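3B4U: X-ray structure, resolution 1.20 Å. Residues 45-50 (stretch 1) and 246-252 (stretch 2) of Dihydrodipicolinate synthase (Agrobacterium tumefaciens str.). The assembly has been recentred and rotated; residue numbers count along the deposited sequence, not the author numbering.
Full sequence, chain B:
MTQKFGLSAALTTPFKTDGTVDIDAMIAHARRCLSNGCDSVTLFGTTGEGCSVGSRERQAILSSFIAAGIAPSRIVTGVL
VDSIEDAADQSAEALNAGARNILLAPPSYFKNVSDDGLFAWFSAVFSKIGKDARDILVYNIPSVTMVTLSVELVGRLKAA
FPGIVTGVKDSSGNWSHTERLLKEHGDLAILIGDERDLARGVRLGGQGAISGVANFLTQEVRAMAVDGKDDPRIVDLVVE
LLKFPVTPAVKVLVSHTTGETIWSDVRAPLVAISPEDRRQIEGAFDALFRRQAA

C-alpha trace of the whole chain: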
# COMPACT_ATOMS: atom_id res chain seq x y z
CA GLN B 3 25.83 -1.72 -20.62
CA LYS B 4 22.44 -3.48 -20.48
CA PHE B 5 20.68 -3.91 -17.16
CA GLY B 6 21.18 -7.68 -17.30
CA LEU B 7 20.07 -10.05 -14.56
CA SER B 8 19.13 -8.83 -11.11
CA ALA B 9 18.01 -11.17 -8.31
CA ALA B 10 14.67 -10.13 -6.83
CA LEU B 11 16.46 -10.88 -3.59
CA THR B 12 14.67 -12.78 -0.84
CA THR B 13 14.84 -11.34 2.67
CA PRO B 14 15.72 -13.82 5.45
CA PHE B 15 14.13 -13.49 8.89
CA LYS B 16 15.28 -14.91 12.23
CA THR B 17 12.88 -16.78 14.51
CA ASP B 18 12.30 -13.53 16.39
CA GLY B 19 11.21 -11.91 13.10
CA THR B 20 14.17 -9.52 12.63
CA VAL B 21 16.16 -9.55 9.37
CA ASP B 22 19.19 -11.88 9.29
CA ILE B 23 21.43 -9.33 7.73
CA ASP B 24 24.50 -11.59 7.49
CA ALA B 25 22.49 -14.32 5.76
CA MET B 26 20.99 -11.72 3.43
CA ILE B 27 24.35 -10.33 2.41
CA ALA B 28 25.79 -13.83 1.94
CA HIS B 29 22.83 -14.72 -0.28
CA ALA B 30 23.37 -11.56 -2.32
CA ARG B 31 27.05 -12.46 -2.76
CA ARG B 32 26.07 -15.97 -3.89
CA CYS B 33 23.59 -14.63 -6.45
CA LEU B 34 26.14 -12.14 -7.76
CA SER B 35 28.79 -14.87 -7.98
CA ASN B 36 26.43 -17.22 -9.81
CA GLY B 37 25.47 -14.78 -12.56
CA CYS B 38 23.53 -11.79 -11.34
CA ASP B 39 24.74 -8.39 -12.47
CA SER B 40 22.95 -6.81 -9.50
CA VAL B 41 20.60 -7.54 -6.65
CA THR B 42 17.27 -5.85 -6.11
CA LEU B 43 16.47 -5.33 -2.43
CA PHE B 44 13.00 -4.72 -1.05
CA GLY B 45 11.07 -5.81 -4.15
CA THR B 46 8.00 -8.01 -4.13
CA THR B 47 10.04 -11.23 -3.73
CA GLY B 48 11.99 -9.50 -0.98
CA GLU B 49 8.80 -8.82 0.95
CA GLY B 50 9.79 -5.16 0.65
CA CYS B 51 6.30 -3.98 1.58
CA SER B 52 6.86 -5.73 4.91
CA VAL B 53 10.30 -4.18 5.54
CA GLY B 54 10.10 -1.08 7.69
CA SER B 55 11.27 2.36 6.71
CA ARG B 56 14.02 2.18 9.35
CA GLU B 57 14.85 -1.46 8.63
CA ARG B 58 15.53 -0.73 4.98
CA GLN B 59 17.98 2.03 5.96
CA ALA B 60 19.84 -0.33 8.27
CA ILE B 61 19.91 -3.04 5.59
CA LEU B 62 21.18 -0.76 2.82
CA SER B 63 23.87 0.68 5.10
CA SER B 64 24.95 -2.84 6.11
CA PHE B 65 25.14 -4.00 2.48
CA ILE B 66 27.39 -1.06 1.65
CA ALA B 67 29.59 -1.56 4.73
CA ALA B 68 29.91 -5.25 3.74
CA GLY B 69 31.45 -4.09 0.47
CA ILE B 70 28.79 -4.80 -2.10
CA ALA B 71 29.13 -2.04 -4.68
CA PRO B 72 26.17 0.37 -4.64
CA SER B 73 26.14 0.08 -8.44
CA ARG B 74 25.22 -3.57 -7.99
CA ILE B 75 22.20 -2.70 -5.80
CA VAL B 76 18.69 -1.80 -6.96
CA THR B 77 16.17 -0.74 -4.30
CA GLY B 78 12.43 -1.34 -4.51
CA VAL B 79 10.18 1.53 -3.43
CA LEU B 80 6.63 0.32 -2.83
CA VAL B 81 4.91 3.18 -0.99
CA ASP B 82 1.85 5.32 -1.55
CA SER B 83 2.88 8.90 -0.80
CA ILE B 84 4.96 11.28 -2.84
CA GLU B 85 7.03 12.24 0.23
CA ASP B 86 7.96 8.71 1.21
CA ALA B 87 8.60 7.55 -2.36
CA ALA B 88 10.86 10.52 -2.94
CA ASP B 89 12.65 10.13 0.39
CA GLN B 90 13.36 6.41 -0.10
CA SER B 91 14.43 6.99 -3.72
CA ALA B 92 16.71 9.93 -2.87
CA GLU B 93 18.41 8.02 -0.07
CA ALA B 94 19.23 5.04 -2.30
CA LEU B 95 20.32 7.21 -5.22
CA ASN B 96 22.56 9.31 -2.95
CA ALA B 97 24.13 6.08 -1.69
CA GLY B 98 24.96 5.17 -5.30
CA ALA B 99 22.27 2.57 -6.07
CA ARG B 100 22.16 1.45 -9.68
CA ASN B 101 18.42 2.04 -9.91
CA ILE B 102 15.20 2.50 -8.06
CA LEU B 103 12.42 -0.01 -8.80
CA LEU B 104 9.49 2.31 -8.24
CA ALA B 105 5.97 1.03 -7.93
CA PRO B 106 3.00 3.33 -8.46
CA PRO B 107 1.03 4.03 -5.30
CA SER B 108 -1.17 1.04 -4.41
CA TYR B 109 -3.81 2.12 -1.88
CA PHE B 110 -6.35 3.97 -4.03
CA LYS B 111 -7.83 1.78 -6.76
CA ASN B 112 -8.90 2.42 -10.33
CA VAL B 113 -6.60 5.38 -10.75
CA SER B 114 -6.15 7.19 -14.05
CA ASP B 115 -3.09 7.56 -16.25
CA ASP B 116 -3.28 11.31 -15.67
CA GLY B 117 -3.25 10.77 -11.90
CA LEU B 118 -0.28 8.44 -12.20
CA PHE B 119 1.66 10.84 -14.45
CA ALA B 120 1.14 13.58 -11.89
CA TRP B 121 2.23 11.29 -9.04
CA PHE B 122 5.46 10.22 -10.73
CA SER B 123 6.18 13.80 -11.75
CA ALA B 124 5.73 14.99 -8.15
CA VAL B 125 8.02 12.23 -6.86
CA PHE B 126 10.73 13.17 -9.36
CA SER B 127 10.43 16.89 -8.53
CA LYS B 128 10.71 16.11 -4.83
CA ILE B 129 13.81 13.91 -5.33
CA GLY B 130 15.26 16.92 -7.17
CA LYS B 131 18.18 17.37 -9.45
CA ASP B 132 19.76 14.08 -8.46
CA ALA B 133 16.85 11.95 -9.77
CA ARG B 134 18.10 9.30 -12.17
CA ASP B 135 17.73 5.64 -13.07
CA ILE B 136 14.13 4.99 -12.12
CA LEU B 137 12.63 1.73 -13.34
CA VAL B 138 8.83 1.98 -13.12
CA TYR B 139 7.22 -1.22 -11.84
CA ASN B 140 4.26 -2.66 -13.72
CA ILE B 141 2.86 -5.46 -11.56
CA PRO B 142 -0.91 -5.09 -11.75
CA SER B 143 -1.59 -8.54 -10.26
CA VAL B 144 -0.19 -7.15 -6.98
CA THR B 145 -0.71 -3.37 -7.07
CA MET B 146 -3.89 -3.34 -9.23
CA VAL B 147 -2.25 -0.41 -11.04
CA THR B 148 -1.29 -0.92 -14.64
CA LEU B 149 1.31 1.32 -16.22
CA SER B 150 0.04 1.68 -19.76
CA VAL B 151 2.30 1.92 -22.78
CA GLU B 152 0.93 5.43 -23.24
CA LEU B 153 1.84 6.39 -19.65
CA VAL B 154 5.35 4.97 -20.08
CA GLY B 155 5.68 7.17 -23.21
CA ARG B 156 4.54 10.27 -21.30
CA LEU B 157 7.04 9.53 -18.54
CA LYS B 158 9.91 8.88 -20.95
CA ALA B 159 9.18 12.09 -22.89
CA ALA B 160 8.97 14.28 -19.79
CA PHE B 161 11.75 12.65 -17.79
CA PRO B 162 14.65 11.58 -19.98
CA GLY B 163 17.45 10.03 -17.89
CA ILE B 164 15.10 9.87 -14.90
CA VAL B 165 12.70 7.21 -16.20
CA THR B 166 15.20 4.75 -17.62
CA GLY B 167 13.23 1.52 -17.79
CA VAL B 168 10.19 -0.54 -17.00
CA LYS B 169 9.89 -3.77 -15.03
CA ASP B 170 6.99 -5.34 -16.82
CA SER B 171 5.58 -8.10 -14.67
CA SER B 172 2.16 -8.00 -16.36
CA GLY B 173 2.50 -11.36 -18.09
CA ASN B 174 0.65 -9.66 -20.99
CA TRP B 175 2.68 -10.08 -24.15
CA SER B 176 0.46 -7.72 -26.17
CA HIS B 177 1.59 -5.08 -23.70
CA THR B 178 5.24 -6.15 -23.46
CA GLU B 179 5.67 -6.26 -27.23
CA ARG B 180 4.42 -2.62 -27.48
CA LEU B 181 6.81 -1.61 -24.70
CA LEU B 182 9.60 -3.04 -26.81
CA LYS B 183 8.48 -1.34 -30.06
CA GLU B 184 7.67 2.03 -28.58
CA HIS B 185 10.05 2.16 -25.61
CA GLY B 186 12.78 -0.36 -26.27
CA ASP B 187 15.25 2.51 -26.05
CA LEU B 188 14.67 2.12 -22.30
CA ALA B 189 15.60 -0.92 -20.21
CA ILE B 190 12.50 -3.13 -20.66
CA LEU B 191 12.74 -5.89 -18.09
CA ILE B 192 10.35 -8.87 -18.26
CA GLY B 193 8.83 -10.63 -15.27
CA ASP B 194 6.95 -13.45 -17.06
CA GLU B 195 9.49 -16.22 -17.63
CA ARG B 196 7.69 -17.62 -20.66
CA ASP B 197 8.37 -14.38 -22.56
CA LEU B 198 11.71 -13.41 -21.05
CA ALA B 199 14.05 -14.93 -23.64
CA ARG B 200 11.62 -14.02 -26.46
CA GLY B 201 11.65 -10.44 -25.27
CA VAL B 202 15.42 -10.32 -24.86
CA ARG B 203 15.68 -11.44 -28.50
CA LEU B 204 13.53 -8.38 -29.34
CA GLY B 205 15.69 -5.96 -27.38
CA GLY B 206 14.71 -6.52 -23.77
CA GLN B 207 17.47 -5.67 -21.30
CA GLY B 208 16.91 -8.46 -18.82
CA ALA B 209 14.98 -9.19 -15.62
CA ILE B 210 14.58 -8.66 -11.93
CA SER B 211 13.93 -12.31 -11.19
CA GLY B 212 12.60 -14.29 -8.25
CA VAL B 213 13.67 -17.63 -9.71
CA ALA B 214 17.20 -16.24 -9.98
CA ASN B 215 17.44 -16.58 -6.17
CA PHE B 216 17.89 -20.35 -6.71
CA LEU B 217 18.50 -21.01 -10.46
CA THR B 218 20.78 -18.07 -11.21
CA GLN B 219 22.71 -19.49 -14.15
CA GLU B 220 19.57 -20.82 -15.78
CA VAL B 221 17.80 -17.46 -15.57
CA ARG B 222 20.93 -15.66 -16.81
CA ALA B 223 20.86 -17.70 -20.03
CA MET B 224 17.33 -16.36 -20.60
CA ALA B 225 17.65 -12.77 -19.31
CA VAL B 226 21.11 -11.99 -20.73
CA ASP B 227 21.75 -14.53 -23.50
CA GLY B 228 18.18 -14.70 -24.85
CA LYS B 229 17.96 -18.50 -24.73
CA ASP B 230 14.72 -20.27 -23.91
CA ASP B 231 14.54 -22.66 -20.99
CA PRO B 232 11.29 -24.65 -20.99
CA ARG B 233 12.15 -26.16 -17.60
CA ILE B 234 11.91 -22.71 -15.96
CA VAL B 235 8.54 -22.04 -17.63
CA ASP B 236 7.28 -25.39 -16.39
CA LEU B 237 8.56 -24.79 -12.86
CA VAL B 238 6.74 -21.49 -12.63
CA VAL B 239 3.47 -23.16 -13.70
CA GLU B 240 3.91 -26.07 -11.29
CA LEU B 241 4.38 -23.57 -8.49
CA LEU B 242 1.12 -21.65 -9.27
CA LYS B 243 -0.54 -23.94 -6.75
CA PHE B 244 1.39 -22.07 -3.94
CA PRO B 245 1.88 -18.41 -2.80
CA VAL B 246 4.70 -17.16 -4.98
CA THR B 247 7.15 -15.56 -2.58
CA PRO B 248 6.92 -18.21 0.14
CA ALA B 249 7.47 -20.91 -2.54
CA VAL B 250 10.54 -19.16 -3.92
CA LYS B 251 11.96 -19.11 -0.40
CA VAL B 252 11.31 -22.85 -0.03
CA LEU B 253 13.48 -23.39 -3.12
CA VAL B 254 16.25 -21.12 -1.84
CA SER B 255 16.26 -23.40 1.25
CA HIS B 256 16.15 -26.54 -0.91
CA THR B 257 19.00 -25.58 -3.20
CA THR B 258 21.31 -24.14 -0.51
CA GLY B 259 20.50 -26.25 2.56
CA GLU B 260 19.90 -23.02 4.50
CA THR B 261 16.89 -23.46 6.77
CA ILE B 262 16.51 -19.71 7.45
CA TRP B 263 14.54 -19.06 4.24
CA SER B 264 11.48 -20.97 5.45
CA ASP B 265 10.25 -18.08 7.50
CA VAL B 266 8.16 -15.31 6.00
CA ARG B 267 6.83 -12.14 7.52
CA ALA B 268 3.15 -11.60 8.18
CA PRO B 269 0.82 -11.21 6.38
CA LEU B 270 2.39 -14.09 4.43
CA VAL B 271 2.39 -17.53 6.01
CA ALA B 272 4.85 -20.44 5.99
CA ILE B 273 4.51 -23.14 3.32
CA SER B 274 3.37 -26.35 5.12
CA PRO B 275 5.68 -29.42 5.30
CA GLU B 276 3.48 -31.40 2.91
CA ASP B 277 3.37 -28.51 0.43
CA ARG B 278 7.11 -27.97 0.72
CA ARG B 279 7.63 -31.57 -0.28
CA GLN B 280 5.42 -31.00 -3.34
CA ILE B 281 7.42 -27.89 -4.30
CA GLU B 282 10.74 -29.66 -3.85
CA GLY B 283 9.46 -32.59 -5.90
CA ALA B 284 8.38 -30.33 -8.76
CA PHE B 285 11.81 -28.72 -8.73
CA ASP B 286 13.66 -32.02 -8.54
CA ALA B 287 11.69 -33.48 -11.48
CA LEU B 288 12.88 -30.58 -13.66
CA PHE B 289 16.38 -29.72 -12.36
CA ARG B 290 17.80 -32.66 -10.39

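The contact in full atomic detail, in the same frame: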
# COMPACT_ATOMS: atom_id res chain seq x y z
N GLY B 45 12.12 -5.64 -3.15
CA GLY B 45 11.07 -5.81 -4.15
C GLY B 45 9.99 -6.72 -3.62
O GLY B 45 9.97 -7.10 -2.45
N THR B 46 9.10 -7.15 -4.51
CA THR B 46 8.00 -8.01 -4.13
C THR B 46 8.51 -9.32 -3.52
O THR B 46 8.05 -9.74 -2.45
CB THR B 46 7.12 -8.26 -5.34
OG1 THR B 46 6.63 -7.01 -5.85
CG2 THR B 46 5.94 -9.17 -5.02
N THR B 47 9.47 -9.96 -4.18
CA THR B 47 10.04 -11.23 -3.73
C THR B 47 10.85 -11.09 -2.46
O THR B 47 11.03 -12.04 -1.71
CB THR B 47 10.87 -11.87 -4.87
OG1 THR B 47 10.08 -11.89 -6.07
CG2 THR B 47 11.29 -13.29 -4.51
N GLY B 48 11.33 -9.88 -2.22
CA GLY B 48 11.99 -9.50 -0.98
C GLY B 48 11.04 -9.13 0.12
O GLY B 48 11.51 -8.68 1.17
N GLU B 49 9.74 -9.24 -0.06
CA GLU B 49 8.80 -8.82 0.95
C GLU B 49 9.06 -7.37 1.34
O GLU B 49 8.90 -6.95 2.48
CB GLU B 49 8.81 -9.74 2.18
CG GLU B 49 8.37 -11.14 1.84
CD GLU B 49 8.70 -12.12 2.93
OE1 GLU B 49 7.98 -12.11 3.96
OE2 GLU B 49 9.65 -12.92 2.75
N GLY B 50 9.39 -6.52 0.35
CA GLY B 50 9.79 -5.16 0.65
C GLY B 50 8.70 -4.35 1.30
O GLY B 50 8.97 -3.53 2.16
N VAL B 246 3.48 -17.22 -4.16
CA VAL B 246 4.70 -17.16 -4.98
C VAL B 246 5.96 -16.93 -4.15
O VAL B 246 6.95 -17.66 -4.28
CB VAL B 246 4.59 -16.10 -6.12
CG1 VAL B 246 5.82 -16.10 -7.00
CG2 VAL B 246 3.35 -16.27 -6.98
N THR B 247 5.96 -15.90 -3.31
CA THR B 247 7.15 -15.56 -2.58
C THR B 247 7.54 -16.62 -1.55
O THR B 247 8.70 -17.05 -1.49
CB THR B 247 7.03 -14.13 -2.01
OG1 THR B 247 6.90 -13.22 -3.12
CG2 THR B 247 8.26 -13.77 -1.17
N PRO B 248 6.57 -17.11 -0.75
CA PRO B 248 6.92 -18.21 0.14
C PRO B 248 7.49 -19.46 -0.60
O PRO B 248 8.41 -20.10 -0.11
CB PRO B 248 5.61 -18.48 0.88
CG PRO B 248 4.86 -17.15 0.86
CD PRO B 248 5.20 -16.62 -0.51
N ALA B 249 6.96 -19.78 -1.78
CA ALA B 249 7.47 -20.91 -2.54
C ALA B 249 8.88 -20.69 -3.08
O ALA B 249 9.71 -21.59 -3.06
CB ALA B 249 6.52 -21.29 -3.67
N VAL B 250 9.18 -19.48 -3.53
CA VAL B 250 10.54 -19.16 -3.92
C VAL B 250 11.50 -19.38 -2.76
O VAL B 250 12.57 -19.97 -2.91
CB VAL B 250 10.61 -17.69 -4.42
CG1 VAL B 250 12.05 -17.22 -4.50
CG2 VAL B 250 9.97 -17.57 -5.78
N LYS B 251 11.11 -18.92 -1.57
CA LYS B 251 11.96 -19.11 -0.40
C LYS B 251 12.18 -20.58 -0.05
O LYS B 251 13.29 -20.98 0.31
CB LYS B 251 11.39 -18.32 0.78
CG LYS B 251 11.55 -16.80 0.61
CD LYS B 251 10.95 -16.03 1.81
CE LYS B 251 12.06 -15.40 2.64
NZ LYS B 251 11.49 -14.64 3.78
N VAL B 252 11.15 -21.40 -0.22
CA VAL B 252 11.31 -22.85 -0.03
C VAL B 252 12.42 -23.39 -0.95
O VAL B 252 13.23 -24.19 -0.54
CB VAL B 252 9.96 -23.59 -0.32
CG1 VAL B 252 10.17 -25.08 -0.52
CG2 VAL B 252 8.93 -23.35 0.75
O HOH W 1 7.76 -13.30 -5.82

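A compact loop set against one face of a helix, nearly two hundred residues away in sequence, illustrates how a small contact can be held by a single buried salt bridge, a bridging water and a few methyl groups. The loop owes its shape to a type I beta turn from Thr46 to Glu49, closed by Glu49 N donating to Thr46 O at 3.0 Å, while Gly50 N reaches back to Gly45 O at 2.9 Å. On the other side, Thr247, Val250 and Lys251 lie at the spacings that bring helical residues onto a common face, and all three direct their CA-to-CB bonds toward the loop.

The polar anchor joins Glu49 to Lys251: NZ of Lys251 donates to OE2 of Glu49 at 2.7 Å, a charged hydrogen bond. Both residues are buried, so pairing their charges matters more than it would in solvent, and further hydrogen bonds elsewhere in the structure engage Glu49 OE1 and Lys251 NZ. Length suits both side chains to the task, since each spans the gap from its own backbone to a meeting point between them.

Thr247 occupies the middle of the contact, where the backbones come closest, its CA 5.3 Å from the CA of Thr47. In its m rotamer it presents both a methyl and a hydroxyl. CG2 of Thr247 packs 3.3 Å from Thr47 O and 4.0 Å from Glu49 CG, packing against the aliphatic part of the glutamate at that carbon. Its hydroxyl turns to a water that lies 2.8 Å from Thr247 OG1 and 2.7 Å from Thr47 OG1, linking the two threonines. Thr47, also m, uses its methyl as well: CG2 of Thr47 meets CG1 of Val250 at 4.0 Å, an apolar contact. Altogether, only 242 Å² is buried, counting both sides.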